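Local coordinates for protein AgaA (Rhizobium radiobacter, PDB 6HLX) that binds the opine agropinic acid as the periplasmic solute-binding component of an ABC importer, and also carries zinc ions, at residues F252-P255 and E256-Q259; S303-V306 and E307-K310. All coordinates share one frame; numbering follows the deposited sequence. Where two conformers were deposited one is given.

Contact 1 (F252-P255 and E256-Q259); sequences FSKP and EVRQ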
loop_
_atom_site.group_PDB
_atom_site.type_symbol
_atom_site.label_atom_id
_atom_site.label_comp_id
_atom_site.label_asym_id
_atom_site.label_seq_id
_atom_site.Cartn_x
_atom_site.Cartn_y
_atom_site.Cartn_z
ATOM N N PHE A 252 -20.296 -4.241 -14.529
ATOM C CA PHE A 252 -18.947 -4.608 -14.061
ATOM C C PHE A 252 -18.811 -6.054 -13.593
ATOM O O PHE A 252 -17.737 -6.443 -13.153
ATOM C CB PHE A 252 -18.481 -3.632 -12.969
ATOM C CG PHE A 252 -18.288 -2.221 -13.457
ATOM C CD1 PHE A 252 -18.057 -1.955 -14.805
ATOM C CD2 PHE A 252 -18.249 -1.162 -12.560
ATOM C CE1 PHE A 252 -17.888 -0.644 -15.255
ATOM C CE2 PHE A 252 -18.045 0.141 -13.006
ATOM C CZ PHE A 252 -17.851 0.390 -14.345
ATOM N N SER A 253 -19.899 -6.836 -13.643
ATOM C CA SER A 253 -19.830 -8.259 -13.308
ATOM C C SER A 253 -19.400 -9.016 -14.566
ATOM O O SER A 253 -19.177 -10.224 -14.504
ATOM C CB SER A 253 -21.200 -8.768 -12.867
ATOM O OG SER A 253 -22.116 -8.817 -13.947
ATOM N N LYS A 254 -19.323 -8.304 -15.715
ATOM C CA LYS A 254 -19.029 -8.902 -17.015
ATOM C C LYS A 254 -17.594 -8.712 -17.491
ATOM O O LYS A 254 -17.192 -7.575 -17.731
ATOM C CB LYS A 254 -20.020 -8.398 -18.087
ATOM C CG LYS A 254 -21.469 -8.712 -17.739
ATOM C CD LYS A 254 -22.454 -7.979 -18.618
ATOM C CE LYS A 254 -23.886 -8.142 -18.142
ATOM N NZ LYS A 254 -24.343 -9.559 -18.176
ATOM N N PRO A 255 -16.820 -9.800 -17.703
ATOM C CA PRO A 255 -15.452 -9.633 -18.242
ATOM C C PRO A 255 -15.385 -8.804 -19.538
ATOM O O PRO A 255 -14.422 -8.057 -19.712
ATOM C CB PRO A 255 -14.991 -11.083 -18.467
ATOM C CG PRO A 255 -15.739 -11.858 -17.409
ATOM C CD PRO A 255 -17.115 -11.230 -17.452
ATOM N N GLU A 256 -16.392 -8.931 -20.440
ATOM C CA GLU A 256 -16.407 -8.165 -21.696
ATOM C C GLU A 256 -16.501 -6.652 -21.470
ATOM O O GLU A 256 -15.947 -5.884 -22.262
ATOM C CB GLU A 256 -17.523 -8.648 -22.629
ATOM C CG GLU A 256 -17.287 -10.038 -23.202
ATOM C CD GLU A 256 -18.451 -10.643 -23.966
ATOM O OE1 GLU A 256 -18.198 -11.506 -24.835
ATOM O OE2 GLU A 256 -19.615 -10.263 -23.696
ATOM N N VAL A 257 -17.192 -6.220 -20.391
ATOM C CA VAL A 257 -17.313 -4.785 -20.065
ATOM C C VAL A 257 -15.971 -4.279 -19.507
ATOM O O VAL A 257 -15.504 -3.190 -19.880
ATOM C CB VAL A 257 -18.502 -4.475 -19.105
ATOM C CG1 VAL A 257 -18.446 -3.044 -18.551
ATOM C CG2 VAL A 257 -19.850 -4.740 -19.789
ATOM N N ARG A 258 -15.357 -5.066 -18.606
ATOM C CA ARG A 258 -14.082 -4.670 -18.008
ATOM C C ARG A 258 -13.004 -4.602 -19.098
ATOM O O ARG A 258 -12.273 -3.614 -19.160
ATOM C CB ARG A 258 -13.705 -5.613 -16.851
ATOM C CG ARG A 258 -14.820 -5.677 -15.786
ATOM C CD ARG A 258 -14.372 -6.417 -14.540
ATOM N NE ARG A 258 -14.153 -7.846 -14.778
ATOM C CZ ARG A 258 -14.865 -8.823 -14.230
ATOM N NH1 ARG A 258 -14.539 -10.088 -14.450
ATOM N NH2 ARG A 258 -15.922 -8.542 -13.474
ATOM N N GLN A 259 -12.992 -5.590 -20.024
ATOM C CA GLN A 259 -12.070 -5.592 -21.172
ATOM C C GLN A 259 -12.362 -4.419 -22.101
ATOM O O GLN A 259 -11.410 -3.797 -22.573
ATOM C CB GLN A 259 -12.126 -6.914 -21.966
ATOM C CG GLN A 259 -11.525 -8.112 -21.225
ATOM C CD GLN A 259 -10.835 -9.095 -22.158
ATOM O OE1 GLN A 259 -10.748 -8.899 -23.363
ATOM N NE2 GLN A 259 -10.286 -10.159 -21.620
HETATM O O HOH W 1 -17.413 -10.660 -11.936
#

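Contact 2 (S303-V306 and E307-K310); sequences SHHV and EKAK. With ZN (zinc ion), chain P.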
loop_
_atom_site.group_PDB
_atom_site.type_symbol
_atom_site.label_atom_id
_atom_site.label_comp_id
_atom_site.label_asym_id
_atom_site.label_seq_id
_atom_site.Cartn_x
_atom_site.Cartn_y
_atom_site.Cartn_z
ATOM N N SER A 303 -4.648 -3.242 -26.324
ATOM C CA SER A 303 -4.157 -2.158 -27.155
ATOM C C SER A 303 -5.223 -1.090 -27.090
ATOM O O SER A 303 -6.296 -1.349 -26.542
ATOM C CB SER A 303 -3.956 -2.629 -28.593
ATOM O OG SER A 303 -5.170 -3.113 -29.140
ATOM N N HIS A 304 -4.953 0.107 -27.624
ATOM C CA HIS A 304 -5.991 1.126 -27.661
ATOM C C HIS A 304 -6.794 0.909 -28.938
ATOM O O HIS A 304 -6.254 1.038 -30.042
ATOM C CB HIS A 304 -5.440 2.550 -27.595
ATOM C CG HIS A 304 -6.520 3.580 -27.616
ATOM N ND1 HIS A 304 -7.602 3.515 -26.753
ATOM C CD2 HIS A 304 -6.664 4.663 -28.412
ATOM C CE1 HIS A 304 -8.359 4.560 -27.047
ATOM N NE2 HIS A 304 -7.833 5.280 -28.033
ATOM N N HIS A 305 -8.078 0.550 -28.785
ATOM C CA HIS A 305 -8.941 0.260 -29.919
ATOM C C HIS A 305 -10.403 0.506 -29.601
ATOM O O HIS A 305 -11.106 -0.391 -29.135
ATOM C CB HIS A 305 -8.693 -1.183 -30.394
ATOM C CG HIS A 305 -8.874 -1.317 -31.852
ATOM N ND1 HIS A 305 -8.687 -2.510 -32.494
ATOM C CD2 HIS A 305 -9.286 -0.390 -32.754
ATOM C CE1 HIS A 305 -8.993 -2.258 -33.759
ATOM N NE2 HIS A 305 -9.260 -0.965 -33.945
ATOM N N VAL A 306 -10.840 1.752 -29.807
ATOM C CA VAL A 306 -12.184 2.241 -29.507
ATOM C C VAL A 306 -13.281 1.394 -30.153
ATOM O O VAL A 306 -14.228 0.998 -29.478
ATOM C CB VAL A 306 -12.315 3.751 -29.850
ATOM C CG1 VAL A 306 -13.759 4.231 -29.744
ATOM C CG2 VAL A 306 -11.400 4.594 -28.959
ATOM N N GLU A 307 -13.158 1.095 -31.453
ATOM C CA GLU A 307 -14.204 0.339 -32.138
ATOM C C GLU A 307 -14.323 -1.108 -31.602
ATOM O O GLU A 307 -15.438 -1.622 -31.497
ATOM C CB GLU A 307 -14.079 0.409 -33.676
ATOM C CG GLU A 307 -12.841 1.096 -34.246
ATOM C CD GLU A 307 -12.492 2.556 -33.988
ATOM O OE1 GLU A 307 -13.110 3.456 -34.601
ATOM O OE2 GLU A 307 -11.541 2.796 -33.212
ATOM N N LYS A 308 -13.198 -1.699 -31.143
ATOM C CA LYS A 308 -13.185 -3.024 -30.507
ATOM C C LYS A 308 -13.903 -2.944 -29.142
ATOM O O LYS A 308 -14.672 -3.838 -28.799
ATOM C CB LYS A 308 -11.742 -3.537 -30.336
ATOM C CG LYS A 308 -11.673 -5.014 -29.971
ATOM C CD LYS A 308 -10.240 -5.536 -29.936
ATOM C CE LYS A 308 -10.174 -7.046 -29.995
ATOM N NZ LYS A 308 -10.747 -7.689 -28.782
ATOM N N ALA A 309 -13.666 -1.853 -28.377
ATOM C CA ALA A 309 -14.321 -1.614 -27.082
ATOM C C ALA A 309 -15.831 -1.483 -27.261
ATOM O O ALA A 309 -16.588 -2.083 -26.491
ATOM C CB ALA A 309 -13.767 -0.355 -26.431
ATOM N N LYS A 310 -16.271 -0.722 -28.297
ATOM C CA LYS A 310 -17.691 -0.572 -28.619
ATOM C C LYS A 310 -18.330 -1.921 -28.946
ATOM O O LYS A 310 -19.434 -2.200 -28.464
ATOM C CB LYS A 310 -17.896 0.392 -29.787
ATOM C CG LYS A 310 -18.054 1.829 -29.357
ATOM C CD LYS A 310 -18.611 2.676 -30.488
ATOM C CE LYS A 310 -17.751 3.879 -30.766
ATOM N NZ LYS A 310 -18.276 4.656 -31.917
HETATM ZN ZN ZN P . -8.974 6.905 -28.474
HETATM O O HOH W 2 -10.137 7.319 -26.990
#

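Contact 1 (F252-P255 and E256-Q259)
Arg258 folds back over the start of its own helix and lays its guanidinium beside Pro255, the two side chains running side by side in the same direction. Arg258 NH1 sits 3.7 Å from Pro255 CG, while Lys254 C and Pro255 N lie over one face of the flat group. With CG beside the backbone N and the chain bent at chi3 (-68°), the arginine returns to the preceding turn, where Arg258 NH2 donates to Phe252 O at 2.8 Å. That bond is noticeably bent (N-H...O 142°), and the carbonyl oxygen is tilted from the guanidinium plane. Water 1, in plane at the edge, accepts from Arg258 NH2 at 3.0 Å and donates to Ser253 O, whereas NH1 reaches Leu443 O; several bonds thus hold the guanidinium in its orientation. Separately, Phe252 and Val257 cross at about a right angle, Val257 CG1 meeting the edge of the ring 3.9 Å from Phe252 CD1. The ring also meets Phe245, Phe249 and Phe374, so the valine joins an aromatic cluster. Lys254 O, at the N-cap residue, accepts from both Arg258 N (3.2 Å) and Val257 N (3.0 Å), the second donor standing above the carbonyl plane. Gln259 N then bonds Pro255 O at 2.9 Å in the regular helical pattern. Pro255, the first helical residue, has no N-H, and none is needed at that position. The whole is a helix N-terminus entered from a 3-10 turn, with proline directly after the N-cap and an arginine gripping the incoming chain, at the start of helix 255-264.

Contact 2 (S303-V306 and E307-K310)
A first torsion near eclipsed (chi1 7°) and a bend at chi2 turn the Glu307 carboxylate back toward His305, whose own chi1 of -147° swings its imidazole alongside the first helical turn. Glu307 OE2 comes to the ring edge, 3.9 Å from His305 CD2, with carboxylate and ring planes 43° apart. This is close approach without a bond: Glu307 OE2 also lies 3.6 Å from Val306 CB. Lys308 crosses the imidazole at about a right angle and presents CB, 3.9 Å from His305 CG, while its amino group leads away. The histidine is therefore flanked by a carboxylate at its edge and by the aliphatic root of a lysine. In the backbone, His305 O, at the N-cap residue, accepts from Ala309 N at 3.0 Å, and Val306 O from Lys310 N at 2.9 Å, nearly along the carbonyl axis. Val306 directs CG1 toward Lys310 CE and CG2 toward the zinc ion, a nonpolar neighbour of the metal. His304 binds that zinc through NE2 at 2.0 Å, and water 2 is a further ligand; Glu345, paired with His304 in a zinc site of this protein, has its side chain about 6 Å from that of Val306. The arrangement is the N-terminus of helix 306-315, its N-cap carbonyl starting the helical bonds, with a surface zinc site built on the residue just before the cap.

In the fold
Contacts 1 and 2 start two helices, 255-264 and 306-315, that pack against each other; the centres of the two contacts are 14 Å apart and their nearest atoms about 6 Å apart, so the contacts themselves do not touch. In the conformer described, Glu256 of contact 1 forms a salt bridge with Lys315 and rests on Leu312, while Lys308 and Ala309 of contact 2 touch Tyr263. Both lie on the same side of the chain's centre. The Phe252 side chain is about 14 Å from agropinic acid, and contact 1 lies away from the pocket and the zinc sites. Contact 2 is at the surface, where a second zinc ion lies about 9 Å from the Val306 side chain.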